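Local coordinates for protein probable aminotransferase (Pseudomonas aeruginosa, PDB 5YKT) that belongs to the class-III aminotransferases and binds 4'-deoxy-4'-aminopyridoxal-5'-phosphate (PMP) in a pocket to which both subunits of its dimer contribute, at residues A[257-262]-A[281-286]; A[165-170]-A[224-229]. The protein carries 1 engineered substitution. All coordinates share one frame; numbering follows the deposited sequence.

In the fold
The two contacts show how one ligand pocket is built where several strands of a beta sheet end. Their centres lie about 9 Å apart, and strands 255-259 of contact 1 and 220-225 of contact 2 are neighbours in the seven-stranded mixed sheet. A backbone hydrogen bond runs from D259 N to T225 O at 2.9 Å, and I257 CG2 packs 3.6 Å from L224 CD1. The more telling link is polar: D259 OD2 of contact 1 and H167 ND1 of contact 2 are 2.9 Å apart, a probable hydrogen bond. Both contacts touch PMP, contact 1 through D259, T261 and H262, and contact 2 through Y166, H167, G168 and E226.

Contact 1. Residues A[257-262]-A[281-286]; sequences IIDETH and FFVLGA. Engineered in segment 281-286: A286 (natural residue Lys). With PMP (4'-deoxy-4'-aminopyridoxal-5'-phosphate), chain C.
F281 and V283 grip I258 by both its backbone polar atoms, the regular pattern of a parallel beta pair. I258 N donates to F281 O at 2.9 Å, almost straight at 174°, while I258 O accepts from V283 N at 2.9 Å. Where the strand gives way to a loop, E260 N still donates to V283 O, at 2.8 Å. These bonds join the two strands of a beta-alpha-beta unit whose helix is 270-275. On the sheet face that also bears D259, I257 CG2 meets V283 CG2 at 4.0 Å.

The buried E260 carboxylate is answered beyond the strands: OE1 pairs with T263 OG1 and Y271 N, and OE2 accepts from S272 N. On its way there the side chain crosses the F282 ring, with OE2 3.4 Å from F282 CE2 and the two planes 49° apart.

D259 divides its work between its oxygens. OD1 receives T261 OG1 at 2.8 Å through its syn lone pair, and T261 N at 3.1 Å nearly along the C-O direction, closing an Asx turn. With CG anti to the backbone N (chi1 -180°), the carboxylate reaches forward to the ligand, and OD2 comes 2.7 Å from PMP N1. T261 CB and CG2 lie over one face of the pyridine ring. PMP O3 lies over one face of the H262 ring, whose ND1 bonds T230 OG1. Two donors on OD1, with H167 ND1 and N143 ND2 on OD2, hold the carboxylate's rotation, and OD2 would probably stabilise a protonated pyridine nitrogen, as in related fold-type I enzymes.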
ATOM      1  N   ILE A 257      -1.271  12.242  16.585  1.00 15.38           N
ATOM      2  CA  ILE A 257      -0.586  11.582  15.476  1.00 14.81           C
ATOM      3  C   ILE A 257      -0.032  12.673  14.560  1.00 15.00           C
ATOM      4  O   ILE A 257      -0.799  13.460  13.978  1.00 16.63           O
ATOM      5  CB  ILE A 257      -1.522  10.685  14.645  1.00 16.55           C
ATOM      6  CG1 ILE A 257      -2.319   9.701  15.523  1.00 16.18           C
ATOM      7  CG2 ILE A 257      -0.717   9.929  13.581  1.00 15.18           C
ATOM      8  CD1 ILE A 257      -3.555   9.172  14.821  1.00 17.06           C
ATOM      9  N   ILE A 258       1.291  12.704  14.426  1.00 15.43           N
ATOM     10  CA  ILE A 258       1.970  13.700  13.590  1.00 13.77           C
ATOM     11  C   ILE A 258       2.426  13.002  12.295  1.00 15.84           C
ATOM     12  O   ILE A 258       3.269  12.100  12.319  1.00 16.31           O
ATOM     13  CB  ILE A 258       3.138  14.336  14.344  1.00 15.22           C
ATOM     14  CG1 ILE A 258       2.643  15.062  15.617  1.00 20.98           C
ATOM     15  CG2 ILE A 258       3.913  15.281  13.448  1.00 17.46           C
ATOM     16  CD1 ILE A 258       1.751  16.243  15.353  1.00 25.23           C
ATOM     17  N   ASP A 259       1.902  13.478  11.168  1.00 14.05           N
ATOM     18  CA  ASP A 259       2.175  12.910   9.846  1.00 16.33           C
ATOM     19  C   ASP A 259       3.221  13.780   9.141  1.00 14.29           C
ATOM     20  O   ASP A 259       2.923  14.926   8.744  1.00 16.20           O
ATOM     21  CB  ASP A 259       0.866  12.858   9.066  1.00 15.90           C
ATOM     22  CG  ASP A 259       1.003  12.281   7.668  1.00 14.43           C
ATOM     23  OD1 ASP A 259       2.134  12.036   7.181  1.00 15.04           O
ATOM     24  OD2 ASP A 259      -0.059  12.086   7.030  1.00 15.56           O
ATOM     25  N   GLU A 260       4.431  13.235   9.007  1.00 14.69           N
ATOM     26  CA  GLU A 260       5.583  13.947   8.468  1.00 14.36           C
ATOM     27  C   GLU A 260       5.959  13.518   7.049  1.00 16.86           C
ATOM     28  O   GLU A 260       7.072  13.777   6.584  1.00 16.24           O
ATOM     29  CB  GLU A 260       6.773  13.802   9.416  1.00 15.87           C
ATOM     30  CG  GLU A 260       6.525  14.503  10.748  1.00 18.74           C
ATOM     31  CD  GLU A 260       7.573  15.544  11.095  1.00 20.96           C
ATOM     32  OE1 GLU A 260       8.089  16.222  10.175  1.00 20.77           O
ATOM     33  OE2 GLU A 260       7.825  15.723  12.296  1.00 21.53           O
ATOM     34  N   THR A 261       5.005  12.920   6.350  1.00 15.78           N
ATOM     35  CA  THR A 261       5.213  12.466   4.983  1.00 15.27           C
ATOM     36  C   THR A 261       5.810  13.556   4.083  1.00 16.21           C
ATOM     37  O   THR A 261       6.669  13.242   3.255  1.00 15.89           O
ATOM     38  CB  THR A 261       3.892  11.914   4.422  1.00 17.85           C
ATOM     39  OG1 THR A 261       3.540  10.757   5.193  1.00 16.84           O
ATOM     40  CG2 THR A 261       3.997  11.503   2.953  1.00 18.17           C
ATOM     41  N   HIS A 262       5.349  14.794   4.239  1.00 15.83           N
ATOM     42  CA  HIS A 262       5.973  15.951   3.585  1.00 15.98           C
ATOM     43  C   HIS A 262       6.908  16.767   4.465  1.00 17.61           C
ATOM     44  O   HIS A 262       7.934  17.283   3.976  1.00 17.88           O
ATOM     45  CB  HIS A 262       4.914  16.903   3.016  1.00 15.09           C
ATOM     46  CG  HIS A 262       4.278  16.414   1.764  1.00 16.86           C
ATOM     47  ND1 HIS A 262       3.164  17.020   1.228  1.00 17.67           N
ATOM     48  CD2 HIS A 262       4.631  15.436   0.903  1.00 18.98           C
ATOM     49  CE1 HIS A 262       2.834  16.395   0.109  1.00 19.94           C
ATOM     50  NE2 HIS A 262       3.704  15.422  -0.104  1.00 21.84           N
ATOM     51  N   PHE A 281       2.152   9.341  18.222  1.00 14.88           N
ATOM     52  CA  PHE A 281       2.428   8.529  17.045  1.00 16.04           C
ATOM     53  C   PHE A 281       3.067   9.425  15.989  1.00 15.01           C
ATOM     54  O   PHE A 281       2.735  10.600  15.896  1.00 16.25           O
ATOM     55  CB  PHE A 281       1.157   7.933  16.457  1.00 15.02           C
ATOM     56  CG  PHE A 281       0.463   6.946  17.349  1.00 14.97           C
ATOM     57  CD1 PHE A 281      -0.462   7.366  18.284  1.00 16.36           C
ATOM     58  CD2 PHE A 281       0.697   5.585  17.190  1.00 15.57           C
ATOM     59  CE1 PHE A 281      -1.113   6.436  19.086  1.00 20.39           C
ATOM     60  CE2 PHE A 281       0.024   4.648  17.986  1.00 17.58           C
ATOM     61  CZ  PHE A 281      -0.865   5.088  18.931  1.00 19.04           C
ATOM     62  N   PHE A 282       3.934   8.842  15.189  1.00 14.94           N
ATOM     63  CA  PHE A 282       4.691   9.544  14.160  1.00 14.24           C
ATOM     64  C   PHE A 282       4.607   8.735  12.889  1.00 15.29           C
ATOM     65  O   PHE A 282       4.903   7.555  12.919  1.00 16.77           O
ATOM     66  CB  PHE A 282       6.136   9.683  14.622  1.00 15.51           C
ATOM     67  CG  PHE A 282       7.040  10.386  13.662  1.00 16.18           C
ATOM     68  CD1 PHE A 282       7.710   9.674  12.665  1.00 17.06           C
ATOM     69  CD2 PHE A 282       7.329  11.737  13.827  1.00 19.06           C
ATOM     70  CE1 PHE A 282       8.572  10.320  11.799  1.00 17.46           C
ATOM     71  CE2 PHE A 282       8.223  12.371  12.979  1.00 22.54           C
ATOM     72  CZ  PHE A 282       8.838  11.662  11.966  1.00 19.91           C
ATOM     73  N   VAL A 283       4.207   9.360  11.779  1.00 14.41           N
ATOM     74  CA  VAL A 283       4.015   8.662  10.496  1.00 14.42           C
ATOM     75  C   VAL A 283       4.953   9.268   9.450  1.00 13.55           C
ATOM     76  O   VAL A 283       5.034  10.485   9.322  1.00 16.07           O
ATOM     77  CB  VAL A 283       2.548   8.741  10.024  1.00 15.97           C
ATOM     78  CG1 VAL A 283       2.388   8.221   8.591  1.00 15.36           C
ATOM     79  CG2 VAL A 283       1.655   7.954  10.967  1.00 16.68           C
ATOM     80  N   LEU A 284       5.659   8.420   8.705  1.00 14.19           N
ATOM     81  CA  LEU A 284       6.525   8.880   7.626  1.00 13.78           C
ATOM     82  C   LEU A 284       6.406   7.966   6.425  1.00 17.26           C
ATOM     83  O   LEU A 284       6.606   6.779   6.547  1.00 18.16           O
ATOM     84  CB  LEU A 284       7.955   8.935   8.133  1.00 16.12           C
ATOM     85  CG  LEU A 284       9.020   9.384   7.143  1.00 19.01           C
ATOM     86  CD1 LEU A 284       8.710  10.734   6.513  1.00 17.85           C
ATOM     87  CD2 LEU A 284      10.365   9.409   7.850  1.00 22.49           C
ATOM     88  N   GLY A 285       6.149   8.533   5.247  1.00 19.08           N
ATOM     89  CA  GLY A 285       5.966   7.789   3.999  1.00 21.90           C
ATOM     90  C   GLY A 285       7.190   7.384   3.186  1.00 30.09           C
ATOM     91  O   GLY A 285       8.293   7.202   3.714  1.00 29.37           O
ATOM     92  N   ALA A 286       6.992   7.214   1.879  1.00 21.79           N
ATOM     93  CA  ALA A 286       7.904   6.394   1.073  1.00 27.40           C
ATOM     94  C   ALA A 286       9.207   7.033   0.631  1.00 28.32           C
ATOM     95  O   ALA A 286      10.053   6.325   0.091  1.00 28.09           O
ATOM     96  CB  ALA A 286       7.167   5.842  -0.135  1.00 26.54           C
TER
HETATM   97  N1  PMP C 501       0.275  12.081   4.386  1.00 13.14           N
HETATM   98  C2  PMP C 501       0.588  13.234   3.758  1.00 16.58           C
HETATM   99  C2A PMP C 501       0.891  14.489   4.530  1.00 14.00           C
HETATM  100  C3  PMP C 501       0.682  13.248   2.294  1.00 14.94           C
HETATM  101  O3  PMP C 501       0.993  14.377   1.617  1.00 17.59           O
HETATM  102  C4  PMP C 501       0.394  12.027   1.534  1.00 13.96           C
HETATM  103  C4A PMP C 501       0.482  12.054   0.034  1.00 16.99           C
HETATM  104  N4A PMP C 501       1.774  12.595  -0.369  1.00 23.39           N
HETATM  105  C5  PMP C 501       0.055  10.834   2.336  1.00 12.71           C
HETATM  106  C6  PMP C 501       0.001  10.938   3.719  1.00 12.30           C
HETATM  107  C5A PMP C 501      -0.292   9.534   1.653  1.00 15.43           C
HETATM  108  O4P PMP C 501       0.843   8.963   1.016  1.00 15.75           O
HETATM  109  P   PMP C 501       0.555   7.810  -0.065  1.00 15.31           P
HETATM  110  O1P PMP C 501      -0.133   8.433  -1.228  1.00 15.15           O
HETATM  111  O2P PMP C 501      -0.261   6.787   0.704  1.00 14.58           O
HETATM  112  O3P PMP C 501       1.934   7.337  -0.421  1.00 15.15           O

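Contact 2. Residues A[165-170]-A[224-229]; sequences NYHGSV and LTEPFM. With PMP (4'-deoxy-4'-aminopyridoxal-5'-phosphate), chain C.
The L224 side chain covers one face of the H167 imidazole, the two side chains coming from opposite directions. L224 CG lies 3.7 Å from the ring centroid and only 3° off its normal, a CH-pi contact in which L224 CD2 also covers H167 CG. The leucine CG stands anti to its backbone N (chi1 171°), a torsion that carries the branch out from strand 220-225 to the ring.

At the ring edge, E226 N approaches H167 CE1 in the ring plane at 3.6 Å, and a water in that plane lies 2.9 Å from H167 NE2. The same water donates to L224 O at 2.7 Å, so the residue that covers the ring face also holds the water at its edge. ND1 is taken up by D259.

A second water spans the segments, accepting from Y166 N at 3.0 Å and donating to E226 OE2 at 2.6 Å. The extended E226 chain brings its carboxylate up to the PMP methyl carbon C2A, while T230 OG1 pairs with OE1. Y166 presents its ring edge to the ligand, CE2 lying 3.6 Å from PMP C4A on the side of the pyridine opposite T261. G168 N sits 3.3 Å above the centre of the tyrosine ring. At the first residue of 165-170, M229 CE rests against N165 N and CA.

No direct hydrogen bond joins the segments. An apolar cover, an in-plane water and D259 instead fix the tilt and rotation of the imidazole. Its side chain acts on the ligand through D259, consistent with a second-shell role in positioning that carboxylate, while H167 O itself touches the PMP ring.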
ATOM      1  N   ASN A 165      -6.875  19.114   4.958  1.00 15.25           N
ATOM      2  CA  ASN A 165      -5.824  18.145   5.151  1.00 15.87           C
ATOM      3  C   ASN A 165      -5.589  17.301   3.905  1.00 14.69           C
ATOM      4  O   ASN A 165      -6.426  17.248   2.999  1.00 16.99           O
ATOM      5  CB  ASN A 165      -6.207  17.184   6.292  1.00 14.58           C
ATOM      6  CG  ASN A 165      -7.323  16.217   5.901  1.00 17.20           C
ATOM      7  OD1 ASN A 165      -7.081  15.251   5.185  1.00 16.65           O
ATOM      8  ND2 ASN A 165      -8.550  16.482   6.366  1.00 14.90           N
ATOM      9  N   TYR A 166      -4.467  16.601   3.885  1.00 13.91           N
ATOM     10  CA  TYR A 166      -4.387  15.364   3.105  1.00 14.97           C
ATOM     11  C   TYR A 166      -3.541  14.374   3.854  1.00 14.69           C
ATOM     12  O   TYR A 166      -2.427  14.696   4.266  1.00 15.63           O
ATOM     13  CB  TYR A 166      -3.831  15.540   1.692  1.00 15.55           C
ATOM     14  CG  TYR A 166      -4.005  14.286   0.837  1.00 15.64           C
ATOM     15  CD1 TYR A 166      -5.276  13.833   0.513  1.00 15.95           C
ATOM     16  CD2 TYR A 166      -2.929  13.542   0.405  1.00 15.16           C
ATOM     17  CE1 TYR A 166      -5.460  12.700  -0.256  1.00 15.32           C
ATOM     18  CE2 TYR A 166      -3.095  12.388  -0.363  1.00 16.39           C
ATOM     19  CZ  TYR A 166      -4.362  11.970  -0.690  1.00 16.77           C
ATOM     20  OH  TYR A 166      -4.526  10.822  -1.451  1.00 17.08           O
ATOM     21  N   HIS A 167      -4.083  13.174   4.039  1.00 14.03           N
ATOM     22  CA  HIS A 167      -3.371  12.087   4.706  1.00 13.50           C
ATOM     23  C   HIS A 167      -3.396  10.788   3.903  1.00 13.57           C
ATOM     24  O   HIS A 167      -3.095   9.739   4.455  1.00 14.87           O
ATOM     25  CB  HIS A 167      -3.990  11.845   6.093  1.00 15.98           C
ATOM     26  CG  HIS A 167      -3.844  13.022   6.981  1.00 15.04           C
ATOM     27  ND1 HIS A 167      -2.622  13.404   7.486  1.00 15.01           N
ATOM     28  CD2 HIS A 167      -4.720  13.981   7.341  1.00 16.92           C
ATOM     29  CE1 HIS A 167      -2.761  14.543   8.148  1.00 17.35           C
ATOM     30  NE2 HIS A 167      -4.031  14.901   8.096  1.00 16.53           N
ATOM     31  N   GLY A 168      -3.717  10.870   2.613  1.00 13.50           N
ATOM     32  CA  GLY A 168      -3.882   9.696   1.769  1.00 14.64           C
ATOM     33  C   GLY A 168      -5.321   9.290   1.607  1.00 15.66           C
ATOM     34  O   GLY A 168      -6.244  10.047   1.914  1.00 15.15           O
ATOM     35  N   SER A 169      -5.512   8.065   1.132  1.00 13.08           N
ATOM     36  CA  SER A 169      -6.862   7.532   0.907  1.00 14.37           C
ATOM     37  C   SER A 169      -7.434   6.950   2.203  1.00 16.06           C
ATOM     38  O   SER A 169      -7.784   5.774   2.287  1.00 15.29           O
ATOM     39  CB  SER A 169      -6.865   6.541  -0.269  1.00 15.67           C
ATOM     40  OG  SER A 169      -5.882   5.517  -0.101  1.00 15.56           O
ATOM     41  N   VAL A 170      -7.518   7.821   3.205  1.00 13.99           N
ATOM     42  CA  VAL A 170      -8.044   7.535   4.520  1.00 13.42           C
ATOM     43  C   VAL A 170      -9.463   8.095   4.476  1.00 17.51           C
ATOM     44  O   VAL A 170      -9.659   9.315   4.524  1.00 15.84           O
ATOM     45  CB  VAL A 170      -7.224   8.235   5.614  1.00 14.57           C
ATOM     46  CG1 VAL A 170      -7.869   8.021   6.982  1.00 17.36           C
ATOM     47  CG2 VAL A 170      -5.772   7.763   5.592  1.00 16.23           C
ATOM     48  N   LEU A 224      -5.267  13.649  14.065  1.00 16.93           N
ATOM     49  CA  LEU A 224      -4.319  13.327  13.001  1.00 13.34           C
ATOM     50  C   LEU A 224      -4.002  14.621  12.266  1.00 15.75           C
ATOM     51  O   LEU A 224      -4.908  15.303  11.830  1.00 16.60           O
ATOM     52  CB  LEU A 224      -4.925  12.318  12.025  1.00 15.28           C
ATOM     53  CG  LEU A 224      -4.151  12.014  10.730  1.00 14.78           C
ATOM     54  CD1 LEU A 224      -2.764  11.468  11.049  1.00 17.89           C
ATOM     55  CD2 LEU A 224      -4.889  10.999   9.870  1.00 16.63           C
ATOM     56  N   THR A 225      -2.717  14.945  12.118  1.00 16.38           N
ATOM     57  CA  THR A 225      -2.339  16.203  11.465  1.00 15.51           C
ATOM     58  C   THR A 225      -0.907  16.211  10.980  1.00 15.98           C
ATOM     59  O   THR A 225      -0.029  15.583  11.574  1.00 17.01           O
ATOM     60  CB  THR A 225      -2.514  17.392  12.435  1.00 22.08           C
ATOM     61  OG1 THR A 225      -2.317  18.631  11.737  1.00 20.92           O
ATOM     62  CG2 THR A 225      -1.575  17.320  13.662  1.00 21.43           C
ATOM     63  N   GLU A 226      -0.658  16.950   9.896  1.00 16.44           N
ATOM     64  CA  GLU A 226       0.706  17.377   9.623  1.00 14.92           C
ATOM     65  C   GLU A 226       1.057  18.453  10.662  1.00 18.26           C
ATOM     66  O   GLU A 226       0.178  19.172  11.119  1.00 17.87           O
ATOM     67  CB  GLU A 226       0.825  18.003   8.253  1.00 15.15           C
ATOM     68  CG  GLU A 226       0.561  17.086   7.080  1.00 15.31           C
ATOM     69  CD  GLU A 226       0.858  17.800   5.789  1.00 17.76           C
ATOM     70  OE1 GLU A 226       2.019  17.717   5.343  1.00 17.62           O
ATOM     71  OE2 GLU A 226      -0.052  18.492   5.261  1.00 17.29           O
ATOM     72  N   PRO A 227       2.338  18.570  11.029  1.00 16.40           N
ATOM     73  CA  PRO A 227       2.721  19.652  11.965  1.00 18.18           C
ATOM     74  C   PRO A 227       2.751  21.041  11.321  1.00 19.92           C
ATOM     75  O   PRO A 227       2.782  22.068  12.026  1.00 19.49           O
ATOM     76  CB  PRO A 227       4.106  19.223  12.423  1.00 19.66           C
ATOM     77  CG  PRO A 227       4.671  18.441  11.261  1.00 18.69           C
ATOM     78  CD  PRO A 227       3.498  17.751  10.606  1.00 17.80           C
ATOM     79  N   PHE A 228       2.733  21.064   9.995  1.00 17.72           N
ATOM     80  CA  PHE A 228       2.777  22.255   9.180  1.00 19.45           C
ATOM     81  C   PHE A 228       2.029  21.780   7.941  1.00 20.55           C
ATOM     82  O   PHE A 228       2.444  20.782   7.330  1.00 17.49           O
ATOM     83  CB  PHE A 228       4.262  22.545   8.922  1.00 19.82           C
ATOM     84  CG  PHE A 228       4.557  23.837   8.235  1.00 21.77           C
ATOM     85  CD1 PHE A 228       4.291  24.005   6.887  1.00 29.53           C
ATOM     86  CD2 PHE A 228       5.228  24.851   8.918  1.00 21.42           C
ATOM     87  CE1 PHE A 228       4.604  25.193   6.260  1.00 36.56           C
ATOM     88  CE2 PHE A 228       5.556  26.045   8.275  1.00 25.31           C
ATOM     89  CZ  PHE A 228       5.243  26.204   6.946  1.00 32.38           C
ATOM     90  N   MET A 229       0.891  22.393   7.594  1.00 18.84           N
ATOM     91  CA  MET A 229       0.085  21.824   6.503  1.00 20.15           C
ATOM     92  C   MET A 229       0.759  22.102   5.172  1.00 18.30           C
ATOM     93  O   MET A 229       1.274  23.206   4.977  1.00 19.58           O
ATOM     94  CB  MET A 229      -1.337  22.363   6.496  1.00 19.63           C
ATOM     95  CG  MET A 229      -2.063  22.150   7.815  1.00 19.51           C
ATOM     96  SD  MET A 229      -3.772  22.727   7.793  1.00 21.33           S
ATOM     97  CE  MET A 229      -4.568  21.481   6.763  1.00 20.15           C
TER
HETATM   98  N1  PMP C 501       0.275  12.081   4.386  1.00 13.14           N
HETATM   99  C2  PMP C 501       0.588  13.234   3.758  1.00 16.58           C
HETATM  100  C2A PMP C 501       0.891  14.489   4.530  1.00 14.00           C
HETATM  101  C3  PMP C 501       0.682  13.248   2.294  1.00 14.94           C
HETATM  102  O3  PMP C 501       0.993  14.377   1.617  1.00 17.59           O
HETATM  103  C4  PMP C 501       0.394  12.027   1.534  1.00 13.96           C
HETATM  104  C4A PMP C 501       0.482  12.054   0.034  1.00 16.99           C
HETATM  105  N4A PMP C 501       1.774  12.595  -0.369  1.00 23.39           N
HETATM  106  C5  PMP C 501       0.055  10.834   2.336  1.00 12.71           C
HETATM  107  C6  PMP C 501       0.001  10.938   3.719  1.00 12.30           C
HETATM  108  C5A PMP C 501      -0.292   9.534   1.653  1.00 15.43           C
HETATM  109  O4P PMP C 501       0.843   8.963   1.016  1.00 15.75           O
HETATM  110  P   PMP C 501       0.555   7.810  -0.065  1.00 15.31           P
HETATM  111  O1P PMP C 501      -0.133   8.433  -1.228  1.00 15.15           O
HETATM  112  O2P PMP C 501      -0.261   6.787   0.704  1.00 14.58           O
HETATM  113  O3P PMP C 501       1.934   7.337  -0.421  1.00 15.15           O
HETATM  114  O   HOH W   1      -2.592  18.157   5.676  1.00 19.50           O
HETATM  115  O   HOH W   2      -5.552  16.754   9.649  1.00 18.04           O